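Local coordinates for protein glycosyl hydrolase 25 (Streptococcus pneumoniae, PDB 4FF5) that probably hydrolyses glycosidic bonds of peptidoglycan as a family 25 glycosyl hydrolase, and acts as a pneumococcal virulence factor participating in host-cell invasion, at residues A[64-69]-A[105-110]; A[53-58]-A[76-81]; A[153-158]-A[184-189]. All coordinates share one frame; numbering follows the deposited sequence.

Interaction 1: residues A[64-69]-A[105-110]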
# COMPACT_ATOMS: atom_id res chain seq x y z
N GLU A 64 -12.88 -14.83 0.41
CA GLU A 64 -13.91 -15.76 -0.07
C GLU A 64 -14.85 -15.09 -1.07
O GLU A 64 -15.59 -15.77 -1.79
CB GLU A 64 -14.69 -16.41 1.09
CG GLU A 64 -15.75 -15.53 1.75
CD GLU A 64 -15.32 -14.98 3.10
OE1 GLU A 64 -16.16 -14.31 3.75
N GLU A 65 -14.82 -13.76 -1.12
CA GLU A 65 -15.64 -13.03 -2.09
C GLU A 65 -14.83 -12.63 -3.32
O GLU A 65 -15.38 -12.09 -4.29
CB GLU A 65 -16.34 -11.84 -1.44
CG GLU A 65 -17.56 -12.22 -0.62
CD GLU A 65 -17.96 -11.14 0.36
OE1 GLU A 65 -17.68 -9.96 0.11
OE2 GLU A 65 -18.57 -11.48 1.40
N ILE A 66 -13.54 -12.96 -3.31
CA ILE A 66 -12.65 -12.67 -4.45
C ILE A 66 -12.37 -13.88 -5.33
O ILE A 66 -11.82 -14.89 -4.86
CB ILE A 66 -11.30 -12.07 -4.00
CG1 ILE A 66 -11.53 -10.77 -3.20
CG2 ILE A 66 -10.40 -11.82 -5.21
CD1 ILE A 66 -10.32 -10.35 -2.39
N ASN A 67 -12.72 -13.76 -6.62
CA ASN A 67 -12.29 -14.71 -7.62
C ASN A 67 -10.87 -14.35 -8.03
O ASN A 67 -10.66 -13.53 -8.92
CB ASN A 67 -13.27 -14.71 -8.82
CG ASN A 67 -12.90 -15.72 -9.88
OD1 ASN A 67 -11.82 -16.30 -9.85
ND2 ASN A 67 -13.79 -15.92 -10.87
N TYR A 68 -9.88 -14.95 -7.37
CA TYR A 68 -8.48 -14.52 -7.60
C TYR A 68 -8.02 -14.78 -9.03
O TYR A 68 -7.28 -13.96 -9.59
CB TYR A 68 -7.51 -15.11 -6.59
CG TYR A 68 -7.62 -14.55 -5.19
CD1 TYR A 68 -7.01 -13.33 -4.84
CD2 TYR A 68 -8.33 -15.25 -4.20
CE1 TYR A 68 -7.11 -12.83 -3.54
CE2 TYR A 68 -8.43 -14.75 -2.90
CZ TYR A 68 -7.83 -13.54 -2.58
OH TYR A 68 -7.94 -13.08 -1.28
N ASP A 69 -8.46 -15.90 -9.61
CA ASP A 69 -8.21 -16.17 -11.04
C ASP A 69 -8.61 -14.99 -11.92
O ASP A 69 -7.81 -14.53 -12.74
CB ASP A 69 -8.95 -17.45 -11.51
CG ASP A 69 -8.37 -18.72 -10.92
OD1 ASP A 69 -7.21 -18.70 -10.46
OD2 ASP A 69 -9.05 -19.77 -10.93
N LYS A 105 -2.63 -12.94 4.68
CA LYS A 105 -1.98 -14.17 4.19
C LYS A 105 -2.66 -14.67 2.93
O LYS A 105 -1.99 -15.06 1.96
CB LYS A 105 -2.00 -15.27 5.25
CG LYS A 105 -1.28 -14.96 6.55
CD LYS A 105 -1.31 -16.20 7.45
CE LYS A 105 -0.32 -16.05 8.59
NZ LYS A 105 -0.47 -17.13 9.60
N SER A 106 -4.00 -14.65 2.94
CA SER A 106 -4.79 -15.00 1.77
C SER A 106 -4.56 -14.10 0.56
O SER A 106 -4.33 -14.59 -0.57
CB SER A 106 -6.27 -15.00 2.12
OG SER A 106 -6.58 -16.12 2.91
N HIS A 107 -4.65 -12.79 0.76
CA HIS A 107 -4.45 -11.87 -0.35
C HIS A 107 -3.07 -12.01 -0.93
O HIS A 107 -2.92 -12.05 -2.15
CB HIS A 107 -4.69 -10.42 0.07
CG HIS A 107 -6.12 -10.09 0.39
ND1 HIS A 107 -7.18 -10.69 -0.22
CD2 HIS A 107 -6.66 -9.16 1.28
CE1 HIS A 107 -8.32 -10.17 0.26
NE2 HIS A 107 -8.00 -9.23 1.18
N ILE A 108 -2.04 -12.09 -0.08
CA ILE A 108 -0.68 -12.18 -0.58
C ILE A 108 -0.43 -13.51 -1.31
O ILE A 108 0.01 -13.50 -2.46
CB ILE A 108 0.38 -11.98 0.53
CG1 ILE A 108 0.28 -10.56 1.11
CG2 ILE A 108 1.78 -12.21 -0.02
CD1 ILE A 108 1.11 -10.33 2.37
N THR A 109 -0.70 -14.62 -0.64
CA THR A 109 -0.44 -15.94 -1.26
C THR A 109 -1.25 -16.18 -2.54
O THR A 109 -0.69 -16.70 -3.52
CB THR A 109 -0.66 -17.12 -0.29
OG1 THR A 109 -2.01 -17.11 0.15
CG2 THR A 109 0.22 -16.99 0.89
N GLU A 110 -2.53 -15.84 -2.53
CA GLU A 110 -3.37 -16.10 -3.71
C GLU A 110 -2.94 -15.28 -4.94
O GLU A 110 -3.04 -15.73 -6.09
CB GLU A 110 -4.86 -15.89 -3.40
CG GLU A 110 -5.43 -16.86 -2.36
CD GLU A 110 -5.86 -18.22 -2.89
OE1 GLU A 110 -5.46 -18.64 -4.00
OE2 GLU A 110 -6.62 -18.90 -2.18
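The ring of Tyr-68 is covered on both faces and tied at its edge: the CG2 methyl of Ile-66 sits over the centre of one face, the CB of Glu-110 over the centre of the other, and the His-107 imidazole meets its hydroxyl edge. Here the start of helix 68-73, with the loop leading into it, meets helix 104-112 in the outer layer of the TIM barrel. Glu-110 CB makes a CH-pi contact, 3.4 Å from the Tyr-68 ring centroid and only 7° off the ring normal. Beyond CB the Glu-110 chain bends, so that the carboxylate plane is tilted only 12° from that of the ring and OE1 forms a salt bridge with Arg-114, which also binds Asp-69. Tyrosine suits the place because it combines an apolar face with a polar tip: Tyr-68 OH hydrogen-bonds His-107 ND1 at 2.7 Å, in the plane of the phenol ring. The other imidazole nitrogen, NE2, reaches Ser-58 O, so the ring's rotation is fixed from both nitrogens. Asn-67 N-caps helix 68-73, its OD1 accepting from Ala-70 N. Ile-66, its CG1 anti to the carbonyl carbon, brings CD1 tightly against the imidazole, 3.3 Å from His-107 CE1.

Interaction 2: residues A[53-58]-A[76-81]; sequences PIIDLS and SGAIVR
Parallel strands 54-57 and 77-81, inclined by 15°, form the first strand pair of the TIM barrel. Their grip is tight around Ile-79, which is clasped by both its backbone polar atoms: its N donates to Ile-55 O at 2.8 Å, and its O accepts from Leu-57 N at 3.0 Å, both donors lying in the carbonyl plane. Asp-56 CA also comes within 3.0 Å of Ile-79 O, a short CA-H...O contact. Arg-81 N then meets Leu-57 O at 2.8 Å, nearly along the C=O axis. The ladder slackens only at the Ile-54/Gly-77 step, where Ile-55 N to Gly-77 O stretches to 3.2 Å; below it Ser-76 N anchors the pair to Pro-53 O at 3.0 Å. At the two ends of the contact Pro-53 and Arg-81 are partly exposed. Arg-81 turns at chi3 (75°) to lay a guanidinium face over the small Ser-58 CB, while NE forms a salt bridge with Asp-101. Ile-54, Asp-56 and Ile-79 share one face, with a light apolar touch of Ile-54 CG2 on Ile-79 CG1 (4.3 Å). Asp-56 CG takes the crowded position between N and carbonyl carbon (chi1 62°), leading the carboxylate away from Ile-79. Its OD1 accepts from Asn-247 and Gln-230, whereas OD2 lies close to Asp-245, which would probably raise the pKa of one acid. Ile-55, Leu-57, Ala-78 and Val-80 share the other face, small or branched apolar chains suiting a helix-covered sheet: Val-80 packs under helix 104-112. Strand 118-123 pairs with 77-84 along its other edge, and strand 244-249 flanks 54-57, closing the sheet.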
# COMPACT_ATOMS: atom_id res chain seq x y z
N PRO A 53 -4.98 -1.68 -13.79
CA PRO A 53 -4.76 -0.85 -12.61
C PRO A 53 -4.05 -1.59 -11.47
O PRO A 53 -4.00 -2.83 -11.46
CB PRO A 53 -6.19 -0.51 -12.18
CG PRO A 53 -7.01 -1.64 -12.66
CD PRO A 53 -6.39 -2.08 -13.95
N ILE A 54 -3.48 -0.82 -10.54
CA ILE A 54 -2.92 -1.35 -9.30
C ILE A 54 -3.98 -1.19 -8.20
O ILE A 54 -4.54 -0.10 -8.01
CB ILE A 54 -1.63 -0.60 -8.90
CG1 ILE A 54 -0.52 -0.85 -9.96
CG2 ILE A 54 -1.19 -0.97 -7.48
CD1 ILE A 54 0.50 0.28 -10.00
N ILE A 55 -4.27 -2.28 -7.49
CA ILE A 55 -5.23 -2.23 -6.39
C ILE A 55 -4.52 -2.28 -5.03
O ILE A 55 -3.35 -2.67 -4.92
CB ILE A 55 -6.30 -3.36 -6.48
CG1 ILE A 55 -5.64 -4.73 -6.25
CG2 ILE A 55 -7.04 -3.26 -7.82
CD1 ILE A 55 -6.64 -5.89 -6.21
N ASP A 56 -5.24 -1.81 -4.01
CA ASP A 56 -4.87 -2.09 -2.63
C ASP A 56 -6.07 -2.71 -1.92
O ASP A 56 -7.23 -2.37 -2.22
CB ASP A 56 -4.25 -0.87 -1.91
CG ASP A 56 -5.22 0.31 -1.79
OD1 ASP A 56 -5.18 1.20 -2.67
OD2 ASP A 56 -6.01 0.33 -0.82
N LEU A 57 -5.77 -3.64 -1.03
CA LEU A 57 -6.74 -4.51 -0.39
C LEU A 57 -6.37 -4.64 1.06
O LEU A 57 -5.19 -4.52 1.43
CB LEU A 57 -6.67 -5.92 -0.98
CG LEU A 57 -7.09 -6.18 -2.40
CD1 LEU A 57 -6.57 -7.56 -2.76
CD2 LEU A 57 -8.61 -6.14 -2.49
N SER A 58 -7.38 -4.93 1.87
CA SER A 58 -7.24 -5.15 3.31
C SER A 58 -8.22 -6.26 3.72
O SER A 58 -8.93 -6.83 2.86
CB SER A 58 -7.56 -3.86 4.09
OG SER A 58 -8.95 -3.63 4.08
N SER A 76 -2.37 -5.11 -12.53
CA SER A 76 -0.94 -5.16 -12.76
C SER A 76 -0.15 -5.45 -11.49
O SER A 76 0.94 -6.00 -11.54
CB SER A 76 -0.46 -3.87 -13.44
OG SER A 76 -0.85 -2.73 -12.68
N GLY A 77 -0.70 -5.05 -10.35
CA GLY A 77 -0.04 -5.23 -9.05
C GLY A 77 -1.03 -5.01 -7.91
O GLY A 77 -2.16 -4.54 -8.12
N ALA A 78 -0.62 -5.37 -6.70
CA ALA A 78 -1.50 -5.25 -5.54
C ALA A 78 -0.70 -4.81 -4.32
O ALA A 78 0.46 -5.18 -4.17
CB ALA A 78 -2.20 -6.57 -5.26
N ILE A 79 -1.34 -4.02 -3.46
CA ILE A 79 -0.72 -3.59 -2.23
C ILE A 79 -1.64 -4.01 -1.09
O ILE A 79 -2.77 -3.53 -0.98
CB ILE A 79 -0.48 -2.07 -2.21
CG1 ILE A 79 0.30 -1.62 -3.45
CG2 ILE A 79 0.30 -1.68 -0.96
CD1 ILE A 79 0.69 -0.15 -3.43
N VAL A 80 -1.13 -4.87 -0.22
CA VAL A 80 -1.98 -5.59 0.76
C VAL A 80 -1.75 -5.08 2.20
O VAL A 80 -0.60 -4.93 2.63
CB VAL A 80 -1.71 -7.13 0.68
CG1 VAL A 80 -2.44 -7.90 1.79
CG2 VAL A 80 -2.16 -7.67 -0.68
N ARG A 81 -2.82 -4.83 2.95
CA ARG A 81 -2.67 -4.36 4.32
C ARG A 81 -2.26 -5.50 5.24
O ARG A 81 -2.90 -6.55 5.22
CB ARG A 81 -3.96 -3.77 4.86
CG ARG A 81 -3.73 -3.00 6.15
CD ARG A 81 -5.02 -2.42 6.70
NE ARG A 81 -5.89 -3.44 7.31
CZ ARG A 81 -6.98 -3.16 8.03
NH1 ARG A 81 -7.32 -1.90 8.25
NH2 ARG A 81 -7.73 -4.15 8.54

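Interaction 3: residues A[153-158]-A[184-189]. With EDO (1,2-ethanediol), chain G.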
# COMPACT_ATOMS: atom_id res chain seq x y z
N LEU A 153 4.05 2.92 4.35
CA LEU A 153 3.50 3.51 5.56
C LEU A 153 2.29 4.33 5.17
O LEU A 153 2.44 5.33 4.46
CB LEU A 153 4.54 4.44 6.22
CG LEU A 153 5.55 3.74 7.16
CD1 LEU A 153 6.46 2.78 6.41
CD2 LEU A 153 6.33 4.80 7.95
N ASP A 154 1.11 3.89 5.59
CA ASP A 154 -0.14 4.60 5.32
C ASP A 154 -0.35 5.60 6.46
O ASP A 154 -0.68 5.22 7.58
CB ASP A 154 -1.30 3.60 5.18
CG ASP A 154 -2.68 4.25 5.26
OD1 ASP A 154 -2.78 5.49 5.30
OD2 ASP A 154 -3.67 3.53 5.34
N VAL A 155 -0.11 6.88 6.17
CA VAL A 155 -0.17 7.92 7.19
C VAL A 155 -1.40 8.79 6.95
O VAL A 155 -1.51 9.44 5.91
CB VAL A 155 1.10 8.81 7.13
CG1 VAL A 155 1.04 9.92 8.17
CG2 VAL A 155 2.34 7.94 7.35
N GLU A 156 -2.35 8.80 7.88
CA GLU A 156 -3.50 9.68 7.64
C GLU A 156 -4.19 10.33 8.82
O GLU A 156 -5.07 11.16 8.63
CB GLU A 156 -4.52 9.02 6.74
CG GLU A 156 -5.04 7.69 7.22
CD GLU A 156 -5.82 6.98 6.10
OE1 GLU A 156 -7.03 7.14 6.09
OE2 GLU A 156 -5.23 6.28 5.23
N ASP A 157 -3.82 9.96 10.02
CA ASP A 157 -4.20 10.86 11.10
C ASP A 157 -3.16 11.05 12.17
O ASP A 157 -2.23 10.24 12.32
CB ASP A 157 -5.58 10.53 11.67
CG ASP A 157 -5.81 9.08 11.78
OD1 ASP A 157 -6.91 8.64 11.36
OD2 ASP A 157 -4.86 8.39 12.24
N LYS A 158 -3.30 12.17 12.86
CA LYS A 158 -2.29 12.61 13.81
C LYS A 158 -2.48 11.83 15.09
O LYS A 158 -3.46 12.04 15.82
CB LYS A 158 -2.41 14.11 14.07
CG LYS A 158 -1.24 14.64 14.88
CD LYS A 158 -1.53 15.98 15.51
CE LYS A 158 -1.96 15.83 16.96
NZ LYS A 158 -2.12 17.17 17.60
N ILE A 184 5.99 6.06 1.47
CA ILE A 184 4.97 6.68 2.32
C ILE A 184 3.72 7.04 1.51
O ILE A 184 3.81 7.62 0.45
CB ILE A 184 5.51 7.94 3.09
CG1 ILE A 184 4.39 8.54 3.96
CG2 ILE A 184 6.07 8.98 2.09
CD1 ILE A 184 4.85 9.60 4.94
N TYR A 185 2.55 6.64 2.01
CA TYR A 185 1.26 7.11 1.53
C TYR A 185 0.77 8.23 2.46
O TYR A 185 0.66 8.05 3.69
CB TYR A 185 0.29 5.93 1.52
CG TYR A 185 -1.18 6.23 1.34
CD1 TYR A 185 -1.80 6.04 0.11
CD2 TYR A 185 -1.97 6.67 2.41
CE1 TYR A 185 -3.17 6.25 -0.04
CE2 TYR A 185 -3.33 6.90 2.27
CZ TYR A 185 -3.92 6.70 1.05
OH TYR A 185 -5.29 6.92 0.93
N VAL A 186 0.48 9.39 1.88
CA VAL A 186 0.01 10.53 2.68
C VAL A 186 -0.75 11.52 1.79
O VAL A 186 -0.35 11.75 0.64
CB VAL A 186 1.19 11.18 3.47
CG1 VAL A 186 2.28 11.73 2.55
CG2 VAL A 186 0.70 12.24 4.45
N GLY A 187 -1.85 12.08 2.29
CA GLY A 187 -2.58 13.11 1.53
C GLY A 187 -1.79 14.41 1.54
O GLY A 187 -0.95 14.65 2.43
N VAL A 188 -2.04 15.27 0.54
CA VAL A 188 -1.26 16.50 0.41
C VAL A 188 -1.49 17.45 1.61
O VAL A 188 -0.53 18.00 2.19
CB VAL A 188 -1.57 17.22 -0.92
CG1 VAL A 188 -0.90 18.59 -0.94
CG2 VAL A 188 -1.09 16.37 -2.10
N TYR A 189 -2.75 17.64 1.96
CA TYR A 189 -3.07 18.55 3.06
C TYR A 189 -2.49 18.07 4.39
O TYR A 189 -1.96 18.87 5.16
CB TYR A 189 -4.58 18.73 3.16
CG TYR A 189 -5.18 19.42 1.97
CD1 TYR A 189 -4.80 20.71 1.61
CD2 TYR A 189 -6.15 18.78 1.20
CE1 TYR A 189 -5.35 21.34 0.50
CE2 TYR A 189 -6.71 19.40 0.09
CZ TYR A 189 -6.31 20.68 -0.25
OH TYR A 189 -6.88 21.28 -1.35
C1 EDO G . -4.43 21.06 5.84
O1 EDO G . -4.30 20.05 6.85
C2 EDO G . -3.10 21.78 5.64
O2 EDO G . -2.66 21.48 4.31
O HOH W 1 -2.95 11.36 4.77
O HOH W 2 -6.48 4.30 2.89
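Two backbone hydrogen bonds join residues 153-155 to 184-186, on parallel strands of the TIM barrel; Leu-153 also bonds Gly-183, earlier on the same strand. Tyr-185 N donates to Leu-153 O, and Val-155 N to Tyr-185 O at 2.8 Å, almost along the C=O axis, so Tyr-185 is held at both N and O. Just beyond, the strands part, and a water fills in for a direct bond, donating to Val-155 O and accepting from Gly-187 N, the N-cap of helix 188-193.

The polar side chains gather on the face of Asp-154 and Tyr-185. Both run alongside each other with CG anti to the backbone N (chi1 165° and 167°), and Asp-154 OD1 reaches 3.2 Å from Tyr-185 CD2, its carboxylate turned 76° from the ring. Glu-156 extends to bring OE2 3.6 Å from Tyr-185 CE2, and Asp-154 OD1 lies just 2.6 Å from Glu-156 OE2, suggesting that one acid holds a proton. Asp-154, Val-155 and Glu-156 match the Asp-X-Glu motif of family 25, consistent with an active-site role. Tyr-185 OH bonds Gln-230, which steadies the ring beside these acids.

Apolar contacts fill the other face: Val-155 CG2 meets Ile-184 CD1 at 3.9 Å, branched chains suited to a strand beneath a helix. A 1,2-ethanediol, probably from the crystallisation liquor, donates both hydroxyls to Tyr-189 O.

Helix 163-177, the connection of this beta-alpha-beta crossover, covers Leu-153, Val-155 and Ile-184. Strand 118-123 flanks 151-155, and strand 203-207 borders 182-186, where Trp-205 meets the Tyr-185 ring edge-to-face.

In the fold
From the N terminus, the chain opens interaction 2 at 53-58 and interaction 1 at 64-69, then closes interaction 2 at 76-81 before interaction 1 closes at 105-110; the two therefore cross. Interaction 2 closes the first beta-alpha-beta unit, while interaction 1 ties that unit's helix, 68-73, to the next one, 104-112. They touch directly, their centres about 11 Å apart, with His-107 and Ile-108 resting on Val-80. Interaction 3 follows in series, closing the loop around helix 163-177. It belongs to the same sheet as interaction 2, their centres about 17 Å apart, and lies across the chain's centre from interaction 1. Gln-230 reaches both Asp-56 and Tyr-185, linking interactions 2 and 3.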